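Local coordinates for protein 3-dehydroquinate dehydratase (Clostridium difficile, PDB 3JS3) that catalyses the cis-dehydration of 3-dehydroquinate to 3-dehydroshikimate through an imine intermediate, the third step of the chorismate pathway to aromatic amino acids, at residues 49-54 and 81-86; 57-62 and 92-97; 183-188 and 206-211. All coordinates share one frame; numbering follows the deposited sequence. Where two conformers were deposited one is given.

How the contacts relate
The three contacts sample one TIM barrel, two of them around a bound ligand. Contact 1 pairs two neighbouring strands of the parallel barrel and grips the hydroxyls of the ligand. Contact 2, whose centre lies about 12 Å from that of contact 1, joins the loops that follow the same two strands; Phe-85 CZ meets Ile-96 CD1 at 3.5 Å. Contact 3 packs a helix on another strand, its centre about 23 Å from that of contact 1 and about 30 Å from that of contact 2. Contacts 1 and 3 do not touch, their nearest atoms being about 8 Å apart, but both reach the ligand, contact 3 by Met-207 near its carboxylate.

Contact 1. Residues 49-54 and 81-86; sequences IEWRVD and LLFTFR. With DHS (3-amino-4,5-dihydroxy-cyclohex-1-enecarboxylate), chain E.
Glu-50 shares one carboxylate between Thr-84 on the neighbouring strand and two hydroxyls of the ligand. Its OE2 accepts from Thr-84 OG1 at 2.7 Å through the anti lone pair and from ligand O2 at 2.5 Å, while OE1 takes ligand O3. The side chain reaches them extended, CG anti to the backbone N (chi1 175°), and the three bonds would restrain its rotation. Arg-52 donates from NH1 to ligand O3, and Arg-86 from NH2 to ligand O2; Glu-120 and Asp-118 form salt bridges with Arg-86. Arg-52 is held side-on, NE to Asp-54 OD1 at 2.6 Å and NH2 to OD2, both on syn lone pairs. From above that carboxylate the backbone N of Arg-86 adds a second bond to OD1, and Arg-86 CG lies over one face of the Arg-52 guanidinium, toward its rim. On the other sheet face, Phe-83 and Trp-51 form an offset edge-to-face pair, the Phe-83 edge toward the Trp-51 face, planes at 68°, against helices 62-76 and 98-110. Parallel backbone bonds hold the register. Adjacent strands of a beta-alpha-beta unit thus present substrate-binding residues at and just beyond their C-terminal ends, the hallmark of the TIM barrel.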
loop_
_atom_site.group_PDB
_atom_site.type_symbol
_atom_site.label_atom_id
_atom_site.label_comp_id
_atom_site.label_asym_id
_atom_site.label_seq_id
_atom_site.Cartn_x
_atom_site.Cartn_y
_atom_site.Cartn_z
ATOM N N ILE A 49 -11.399 -3.272 19.711
ATOM C CA ILE A 49 -11.592 -4.726 19.607
ATOM C C ILE A 49 -13.013 -4.929 19.118
ATOM O O ILE A 49 -13.927 -4.238 19.580
ATOM C CB ILE A 49 -11.426 -5.440 20.965
ATOM C CG1 ILE A 49 -9.960 -5.469 21.381
ATOM C CG2 ILE A 49 -11.933 -6.883 20.907
ATOM C CD1 ILE A 49 -9.742 -6.008 22.808
ATOM N N GLU A 50 -13.188 -5.828 18.147
ATOM C CA GLU A 50 -14.510 -6.180 17.625
ATOM C C GLU A 50 -14.880 -7.573 18.087
ATOM O O GLU A 50 -14.119 -8.527 17.871
ATOM C CB GLU A 50 -14.543 -6.202 16.088
ATOM C CG GLU A 50 -15.902 -6.696 15.493
ATOM C CD GLU A 50 -15.942 -6.767 13.929
ATOM O OE1 GLU A 50 -14.990 -7.252 13.304
ATOM O OE2 GLU A 50 -16.964 -6.409 13.337
ATOM N N TRP A 51 -16.031 -7.713 18.729
ATOM C CA TRP A 51 -16.475 -9.044 19.079
ATOM C C TRP A 51 -17.418 -9.539 17.980
ATOM O O TRP A 51 -18.545 -9.054 17.817
ATOM C CB TRP A 51 -17.081 -9.110 20.485
ATOM C CG TRP A 51 -17.562 -10.480 20.847
ATOM C CD1 TRP A 51 -17.065 -11.653 20.400
ATOM C CD2 TRP A 51 -18.582 -10.816 21.798
ATOM N NE1 TRP A 51 -17.745 -12.700 20.952
ATOM C CE2 TRP A 51 -18.673 -12.216 21.828
ATOM C CE3 TRP A 51 -19.431 -10.066 22.613
ATOM C CZ2 TRP A 51 -19.586 -12.892 22.636
ATOM C CZ3 TRP A 51 -20.350 -10.734 23.419
ATOM C CH2 TRP A 51 -20.421 -12.134 23.418
ATOM N N ARG A 52 -16.905 -10.459 17.168
ATOM C CA ARG A 52 -17.691 -11.078 16.113
ATOM C C ARG A 52 -18.523 -12.187 16.755
ATOM O O ARG A 52 -18.224 -13.368 16.651
ATOM C CB ARG A 52 -16.791 -11.590 14.990
ATOM C CG ARG A 52 -16.375 -10.526 14.006
ATOM C CD ARG A 52 -17.548 -10.098 13.169
ATOM N NE ARG A 52 -18.101 -11.272 12.487
ATOM C CZ ARG A 52 -17.607 -11.785 11.356
ATOM N NH1 ARG A 52 -16.553 -11.235 10.753
ATOM N NH2 ARG A 52 -18.169 -12.837 10.815
ATOM N N VAL A 53 -19.590 -11.770 17.411
ATOM C CA VAL A 53 -20.469 -12.679 18.127
ATOM C C VAL A 53 -21.122 -13.770 17.269
ATOM O O VAL A 53 -21.528 -14.805 17.798
ATOM C CB VAL A 53 -21.549 -11.891 18.912
ATOM C CG1 VAL A 53 -22.524 -11.213 17.958
ATOM C CG2 VAL A 53 -22.277 -12.823 19.877
ATOM N N ASP A 54 -21.217 -13.567 15.953
ATOM C CA ASP A 54 -21.792 -14.594 15.090
ATOM C C ASP A 54 -21.037 -15.903 15.221
ATOM O O ASP A 54 -21.575 -16.947 14.859
ATOM C CB ASP A 54 -21.884 -14.193 13.603
ATOM C CG ASP A 54 -20.590 -13.586 13.049
ATOM O OD1 ASP A 54 -20.242 -12.479 13.472
ATOM O OD2 ASP A 54 -19.964 -14.152 12.130
ATOM N N LEU A 81 -14.903 -1.187 22.406
ATOM C CA LEU A 81 -15.381 -2.479 21.961
ATOM C C LEU A 81 -16.550 -2.375 20.998
ATOM O O LEU A 81 -17.623 -1.836 21.345
ATOM C CB LEU A 81 -15.800 -3.297 23.153
ATOM C CG LEU A 81 -16.410 -4.685 22.969
ATOM C CD1 LEU A 81 -15.425 -5.674 22.353
ATOM C CD2 LEU A 81 -16.890 -5.148 24.329
ATOM N N LEU A 82 -16.340 -2.904 19.796
ATOM C CA LEU A 82 -17.372 -2.962 18.768
ATOM C C LEU A 82 -18.087 -4.323 18.875
ATOM O O LEU A 82 -17.429 -5.363 18.927
ATOM C CB LEU A 82 -16.723 -2.890 17.383
ATOM C CG LEU A 82 -17.631 -3.110 16.152
ATOM C CD1 LEU A 82 -18.843 -2.154 16.162
ATOM C CD2 LEU A 82 -16.833 -2.950 14.825
ATOM N N PHE A 83 -19.412 -4.326 18.859
ATOM C CA PHE A 83 -20.189 -5.580 18.900
ATOM C C PHE A 83 -20.790 -5.768 17.509
ATOM O O PHE A 83 -21.466 -4.872 17.000
ATOM C CB PHE A 83 -21.289 -5.435 19.945
ATOM C CG PHE A 83 -22.165 -6.638 20.088
ATOM C CD1 PHE A 83 -23.437 -6.648 19.568
ATOM C CD2 PHE A 83 -21.737 -7.737 20.792
ATOM C CE1 PHE A 83 -24.234 -7.737 19.718
ATOM C CE2 PHE A 83 -22.540 -8.812 20.944
ATOM C CZ PHE A 83 -23.781 -8.822 20.392
ATOM N N THR A 84 -20.535 -6.918 16.898
ATOM C CA THR A 84 -21.012 -7.207 15.549
ATOM C C THR A 84 -21.560 -8.630 15.389
ATOM O O THR A 84 -20.871 -9.599 15.693
ATOM C CB THR A 84 -19.838 -7.076 14.536
ATOM O OG1 THR A 84 -19.183 -5.811 14.702
ATOM C CG2 THR A 84 -20.292 -7.237 13.038
ATOM N N PHE A 85 -22.811 -8.753 14.969
ATOM C CA PHE A 85 -23.314 -10.044 14.561
ATOM C C PHE A 85 -23.319 -9.927 13.025
ATOM O O PHE A 85 -24.121 -9.180 12.455
ATOM C CB PHE A 85 -24.715 -10.360 15.054
ATOM C CG PHE A 85 -25.200 -11.747 14.635
ATOM C CD1 PHE A 85 -25.131 -12.818 15.514
ATOM C CD2 PHE A 85 -25.672 -11.974 13.341
ATOM C CE1 PHE A 85 -25.557 -14.085 15.137
ATOM C CE2 PHE A 85 -26.108 -13.258 12.938
ATOM C CZ PHE A 85 -26.039 -14.307 13.818
ATOM N N ARG A 86 -22.417 -10.641 12.362
ATOM C CA ARG A 86 -22.339 -10.613 10.900
ATOM C C ARG A 86 -23.313 -11.656 10.366
ATOM O O ARG A 86 -23.145 -12.836 10.662
ATOM C CB ARG A 86 -20.897 -10.903 10.479
ATOM C CG ARG A 86 -20.636 -10.923 9.005
ATOM C CD ARG A 86 -20.924 -9.614 8.314
ATOM N NE ARG A 86 -20.155 -8.469 8.820
ATOM C CZ ARG A 86 -20.662 -7.389 9.405
ATOM N NH1 ARG A 86 -21.956 -7.249 9.573
ATOM N NH2 ARG A 86 -19.858 -6.415 9.803
HETATM C C1 DHS E . -14.016 -6.756 8.056
HETATM C C3 DHS E . -16.055 -5.663 9.036
HETATM C C4 DHS E . -15.876 -6.547 10.285
HETATM C C5 DHS E . -15.190 -7.867 9.973
HETATM C C6 DHS E . -13.862 -7.600 9.281
HETATM C C7 DHS E . -12.945 -6.853 7.055
HETATM C C2 DHS E . -15.050 -5.914 7.922
HETATM O O2 DHS E . -17.172 -6.788 10.825
HETATM O O3 DHS E . -14.849 -8.631 11.137
HETATM O O4 DHS E . -13.168 -6.665 5.828
HETATM O O5 DHS E . -11.801 -7.158 7.459
#

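Contact 2. Residues 57-62 and 92-97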
loop_
_atom_site.group_PDB
_atom_site.type_symbol
_atom_site.label_atom_id
_atom_site.label_comp_id
_atom_site.label_asym_id
_atom_site.label_seq_id
_atom_site.Cartn_x
_atom_site.Cartn_y
_atom_site.Cartn_z
ATOM N N GLU A 57 -20.980 -19.933 19.792
ATOM C CA GLU A 57 -21.951 -21.036 19.653
ATOM C C GLU A 57 -23.311 -20.842 20.343
ATOM O O GLU A 57 -24.345 -21.116 19.721
ATOM C CB GLU A 57 -21.306 -22.397 19.969
ATOM C CG GLU A 57 -20.274 -22.770 18.899
ATOM C CD GLU A 57 -19.640 -24.135 19.083
ATOM O OE1 GLU A 57 -18.890 -24.547 18.164
ATOM O OE2 GLU A 57 -19.883 -24.789 20.123
ATOM N N ASN A 58 -23.338 -20.353 21.585
ATOM C CA ASN A 58 -24.620 -20.119 22.242
ATOM C C ASN A 58 -25.148 -18.723 21.991
ATOM O O ASN A 58 -25.758 -18.132 22.873
ATOM C CB ASN A 58 -24.527 -20.377 23.760
ATOM C CG ASN A 58 -24.255 -21.824 24.086
ATOM O OD1 ASN A 58 -23.867 -22.606 23.218
ATOM N ND2 ASN A 58 -24.463 -22.196 25.347
ATOM N N VAL A 59 -24.968 -18.213 20.780
ATOM C CA VAL A 59 -25.378 -16.841 20.465
ATOM C C VAL A 59 -26.896 -16.603 20.538
ATOM O O VAL A 59 -27.324 -15.467 20.741
ATOM C CB VAL A 59 -24.751 -16.320 19.135
ATOM C CG1 VAL A 59 -25.070 -17.227 17.997
ATOM C CG2 VAL A 59 -25.198 -14.866 18.848
ATOM N N GLU A 60 -27.708 -17.649 20.418
ATOM C CA GLU A 60 -29.166 -17.479 20.539
ATOM C C GLU A 60 -29.625 -17.299 22.009
ATOM O O GLU A 60 -30.761 -16.919 22.270
ATOM C CB GLU A 60 -29.937 -18.656 19.898
ATOM C CG GLU A 60 -29.823 -18.726 18.383
ATOM C CD GLU A 60 -30.742 -19.772 17.767
ATOM O OE1 GLU A 60 -30.318 -20.421 16.804
ATOM O OE2 GLU A 60 -31.880 -19.971 18.263
ATOM N N ASN A 61 -28.739 -17.577 22.955
ATOM C CA ASN A 61 -29.056 -17.458 24.394
ATOM C C ASN A 61 -28.500 -16.117 24.867
ATOM O O ASN A 61 -27.297 -15.962 25.089
ATOM C CB ASN A 61 -28.439 -18.648 25.125
ATOM C CG ASN A 61 -28.648 -18.620 26.623
ATOM O OD1 ASN A 61 -29.384 -17.778 27.191
ATOM N ND2 ASN A 61 -27.995 -19.569 27.290
ATOM N N ILE A 62 -29.383 -15.142 24.993
ATOM C CA ILE A 62 -28.975 -13.809 25.349
ATOM C C ILE A 62 -28.242 -13.739 26.713
ATOM O O ILE A 62 -27.249 -13.012 26.843
ATOM C CB ILE A 62 -30.165 -12.811 25.256
ATOM C CG1 ILE A 62 -29.668 -11.369 25.348
ATOM C CG2 ILE A 62 -31.179 -13.063 26.321
ATOM C CD1 ILE A 62 -28.817 -10.972 24.206
ATOM N N GLY A 92 -21.622 -14.168 7.299
ATOM C CA GLY A 92 -21.765 -14.862 8.573
ATOM C C GLY A 92 -21.997 -16.344 8.339
ATOM O O GLY A 92 -22.214 -16.754 7.219
ATOM N N GLU A 93 -21.948 -17.141 9.408
ATOM C CA GLU A 93 -22.165 -18.603 9.323
ATOM C C GLU A 93 -23.413 -19.032 10.118
ATOM O O GLU A 93 -24.024 -20.073 9.829
ATOM C CB GLU A 93 -20.930 -19.355 9.845
ATOM C CG GLU A 93 -20.948 -20.884 9.624
ATOM C CD GLU A 93 -20.812 -21.278 8.160
ATOM O OE1 GLU A 93 -21.347 -22.350 7.771
ATOM O OE2 GLU A 93 -20.183 -20.507 7.405
ATOM N N LYS A 94 -23.776 -18.245 11.129
ATOM C CA LYS A 94 -24.962 -18.530 11.922
ATOM C C LYS A 94 -26.170 -17.776 11.412
ATOM O O LYS A 94 -26.149 -16.564 11.235
ATOM C CB LYS A 94 -24.749 -18.222 13.405
ATOM C CG LYS A 94 -23.748 -19.148 14.051
ATOM C CD LYS A 94 -23.692 -19.006 15.565
ATOM C CE LYS A 94 -22.533 -19.827 16.107
ATOM N NZ LYS A 94 -22.533 -21.234 15.567
ATOM N N LEU A 95 -27.228 -18.536 11.184
ATOM C CA LEU A 95 -28.486 -18.021 10.714
ATOM C C LEU A 95 -29.358 -17.712 11.935
ATOM O O LEU A 95 -29.425 -18.504 12.872
ATOM C CB LEU A 95 -29.129 -19.087 9.820
ATOM C CG LEU A 95 -30.504 -18.850 9.210
ATOM C CD1 LEU A 95 -30.825 -20.004 8.234
ATOM C CD2 LEU A 95 -31.583 -18.736 10.303
ATOM N N ILE A 96 -29.991 -16.545 11.935
ATOM C CA ILE A 96 -30.887 -16.155 13.014
ATOM C C ILE A 96 -31.993 -15.276 12.480
ATOM O O ILE A 96 -31.900 -14.702 11.397
ATOM C CB ILE A 96 -30.187 -15.371 14.186
ATOM C CG1 ILE A 96 -29.672 -13.997 13.729
ATOM C CG2 ILE A 96 -29.068 -16.191 14.810
ATOM C CD1 ILE A 96 -29.115 -13.138 14.883
ATOM N N SER A 97 -33.040 -15.173 13.276
ATOM C CA SER A 97 -34.174 -14.348 12.958
ATOM C C SER A 97 -33.803 -12.881 12.877
ATOM O O SER A 97 -32.828 -12.443 13.482
ATOM C CB SER A 97 -35.201 -14.476 14.067
ATOM O OG SER A 97 -36.124 -13.409 13.988
#
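Two irregular loops face each other without a backbone bond between them: residues 58-61 form a type I beta turn, closed by Asn-61 N to Asn-58 O at 3.0 Å, and the nearest CA atoms, Glu-60 and Ile-96, stand 7.8 Å apart. Lys-94 reaches across to Val-59 and Glu-57 with its aliphatic chain. Extended as far as CE, it runs alongside Val-59 in the opposite direction, and its CD presses on Val-59 CG1 at 3.3 Å, closer than an ordinary carbon contact. That methyl lies between the backbone N and the carbonyl carbon of its own residue (chi1 56°), which turns it to the lysine. Farther out, CE rests on Glu-57 CA at 3.8 Å; the bend at the last torsion (chi4 -49°) sets the direction of the ammonium. In the conformer described, the Glu-57 carboxylate forms no salt bridge with it. A looser touch brings Glu-60 CG to Ile-96 CG2 at 4.4 Å, at the exposed surface. Beneath it Val-59 is buried against Val-53, Phe-85 and Leu-104, while its carbonyl oxygen takes a hydrogen bond from Tyr-100. Each loop leads into a helix, with Asn-61 and Ser-97 at the N-cap positions, and the serine OG caps Asp-99 N and Tyr-100 N. The pair belongs to the C-terminal end of the TIM barrel, where neighbouring beta-alpha loops pack side by side, here away from the ligand.

Contact 3. Residues 183-188 and 206-211. With DHS (3-amino-4,5-dihydroxy-cyclohex-1-enecarboxylate), chain E.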
loop_
_atom_site.group_PDB
_atom_site.type_symbol
_atom_site.label_atom_id
_atom_site.label_comp_id
_atom_site.label_asym_id
_atom_site.label_seq_id
_atom_site.Cartn_x
_atom_site.Cartn_y
_atom_site.Cartn_z
ATOM N N LYS A 183 -8.040 -3.235 -11.266
ATOM C CA LYS A 183 -8.737 -1.981 -11.422
ATOM C C LYS A 183 -9.887 -1.811 -10.400
ATOM O O LYS A 183 -10.161 -0.707 -9.962
ATOM C CB LYS A 183 -9.250 -1.870 -12.864
ATOM C CG LYS A 183 -10.097 -0.630 -13.170
ATOM C CD LYS A 183 -9.436 0.668 -12.702
ATOM C CE LYS A 183 -10.323 1.883 -12.979
ATOM N NZ LYS A 183 -9.798 3.090 -12.266
ATOM N N ASP A 184 -10.557 -2.909 -10.045
ATOM C CA ASP A 184 -11.640 -2.864 -9.078
ATOM C C ASP A 184 -11.113 -2.353 -7.754
ATOM O O ASP A 184 -11.833 -1.666 -7.034
ATOM C CB ASP A 184 -12.298 -4.239 -8.874
ATOM C CG ASP A 184 -13.344 -4.561 -9.929
ATOM O OD1 ASP A 184 -13.736 -3.658 -10.693
ATOM O OD2 ASP A 184 -13.819 -5.720 -9.958
ATOM N N VAL A 185 -9.864 -2.690 -7.437
ATOM C CA VAL A 185 -9.264 -2.236 -6.215
ATOM C C VAL A 185 -9.124 -0.712 -6.235
ATOM O O VAL A 185 -9.396 -0.049 -5.239
ATOM C CB VAL A 185 -7.885 -2.881 -5.965
ATOM C CG1 VAL A 185 -7.241 -2.261 -4.690
ATOM C CG2 VAL A 185 -8.027 -4.400 -5.835
ATOM N N LEU A 186 -8.705 -0.172 -7.376
ATOM C CA LEU A 186 -8.524 1.271 -7.537
ATOM C C LEU A 186 -9.892 1.970 -7.545
ATOM O O LEU A 186 -10.029 3.094 -7.038
ATOM C CB LEU A 186 -7.760 1.576 -8.822
ATOM C CG LEU A 186 -6.382 0.909 -8.964
ATOM C CD1 LEU A 186 -5.796 1.188 -10.346
ATOM C CD2 LEU A 186 -5.429 1.383 -7.876
ATOM N N VAL A 187 -10.896 1.319 -8.120
ATOM C CA VAL A 187 -12.240 1.874 -8.096
ATOM C C VAL A 187 -12.672 2.111 -6.616
ATOM O O VAL A 187 -13.187 3.176 -6.305
ATOM C CB VAL A 187 -13.256 0.977 -8.823
ATOM C CG1 VAL A 187 -14.664 1.544 -8.692
ATOM C CG2 VAL A 187 -12.890 0.830 -10.322
ATOM N N LEU A 188 -12.428 1.131 -5.733
ATOM C CA LEU A 188 -12.744 1.232 -4.286
ATOM C C LEU A 188 -12.009 2.407 -3.654
ATOM O O LEU A 188 -12.584 3.188 -2.921
ATOM C CB LEU A 188 -12.384 -0.073 -3.559
ATOM C CG LEU A 188 -12.600 -0.225 -2.045
ATOM C CD1 LEU A 188 -11.499 0.427 -1.183
ATOM C CD2 LEU A 188 -13.985 0.251 -1.602
ATOM N N THR A 206 -13.703 1.699 4.630
ATOM C CA THR A 206 -13.837 0.980 3.375
ATOM C C THR A 206 -12.695 0.006 3.196
ATOM O O THR A 206 -11.600 0.225 3.671
ATOM C CB THR A 206 -13.768 1.910 2.154
ATOM O OG1 THR A 206 -12.421 2.365 1.983
ATOM C CG2 THR A 206 -14.748 3.092 2.269
ATOM N N MET A 207 -12.965 -1.072 2.489
ATOM C CA MET A 207 -11.952 -2.040 2.174
ATOM C C MET A 207 -12.276 -2.821 0.903
ATOM O O MET A 207 -13.457 -3.077 0.569
ATOM C CB MET A 207 -11.745 -3.037 3.307
ATOM C CG MET A 207 -13.020 -3.705 3.825
ATOM S SD MET A 207 -13.875 -2.742 5.092
ATOM C CE MET A 207 -12.785 -3.009 6.466
ATOM N N SER A 208 -11.207 -3.206 0.216
ATOM C CA SER A 208 -11.287 -4.070 -0.955
ATOM C C SER A 208 -10.749 -5.378 -0.384
ATOM O O SER A 208 -9.611 -5.430 0.118
ATOM C CB SER A 208 -10.418 -3.534 -2.077
ATOM O OG SER A 208 -10.511 -4.318 -3.256
ATOM N N MET A 209 -11.586 -6.411 -0.405
ATOM C CA MET A 209 -11.243 -7.724 0.136
ATOM C C MET A 209 -10.259 -8.574 -0.693
ATOM O O MET A 209 -9.944 -8.270 -1.847
ATOM C CB MET A 209 -12.535 -8.519 0.398
ATOM C CG MET A 209 -13.405 -7.931 1.546
ATOM S SD MET A 209 -14.926 -8.877 1.903
ATOM C CE MET A 209 -15.912 -8.541 0.454
ATOM N N SER A 210 -9.791 -9.647 -0.054
ATOM C CA SER A 210 -8.845 -10.621 -0.591
ATOM C C SER A 210 -7.440 -10.066 -0.719
ATOM O O SER A 210 -7.208 -8.856 -0.562
ATOM C CB SER A 210 -9.289 -11.158 -1.964
ATOM O OG SER A 210 -9.025 -10.204 -2.967
ATOM N N GLY A 211 -6.504 -10.966 -1.038
ATOM C CA GLY A 211 -5.098 -10.621 -1.214
ATOM C C GLY A 211 -4.876 -9.502 -2.219
ATOM O O GLY A 211 -4.019 -8.633 -2.024
HETATM C C1 DHS E . -14.016 -6.756 8.056
HETATM C C3 DHS E . -16.055 -5.663 9.036
HETATM C C4 DHS E . -15.876 -6.547 10.285
HETATM C C5 DHS E . -15.190 -7.867 9.973
HETATM C C6 DHS E . -13.862 -7.600 9.281
HETATM C C7 DHS E . -12.945 -6.853 7.055
HETATM C C2 DHS E . -15.050 -5.914 7.922
HETATM O O2 DHS E . -17.172 -6.788 10.825
HETATM O O3 DHS E . -14.849 -8.631 11.137
HETATM O O4 DHS E . -13.168 -6.665 5.828
HETATM O O5 DHS E . -11.801 -7.158 7.459
HETATM O O HOH W 1 -12.505 -3.598 -4.922
#
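Leu-188 carries the close-packed part of this contact, its branched end laid against the backbone and side chains of strand 206-208. With CG anti to the backbone N (chi1 179°), the side chain extends from the helix to the strand. Its CD1 approaches Thr-206 OG1 at 3.8 Å and lies 3.9 Å from Ser-208 N, while CG meets Ser-208 CB at 4.0 Å. The other methyl, CD2, lies near Thr-206 CB, so the two branches spread over adjoining parts of the strand. The hydroxyl of Thr-206 has its polar partner in Thr-192, farther along the same helix, and the leucine methyl packs beside the hydroxyl.

Toward the beginning of the helical segment the join is looser and water-mediated, Val-185 having far less contact with the strand than Leu-188. Val-185 reaches the strand chiefly through CG2, 3.6 Å from Ser-208 OG, and no direct hydrogen bond joins the two segments. Instead a water 2.7 Å from Ser-208 OG donates a weak bond to Asp-184 O. Phe-223 of the second subunit packs on Val-185 and Leu-186.

On the strand's other side Met-207 heads inward. CG, set between the backbone N and the carbonyl carbon (chi1 51°), lies 3.6 Å from ligand O4, and the bends beyond it bring CE to 3.7 Å from the same oxygen, beside the Schiff-base residue Lys-174 and the substrate-binding Arg-217. Helix 183-188 runs nearly antiparallel to strand 206-208, at 175°, with their axes 8.3 Å apart. Such packing of the crossover helix on the second strand of a beta-alpha-beta unit builds the outer layer of a TIM barrel, whose inner face here lines the dehydroquinase active site.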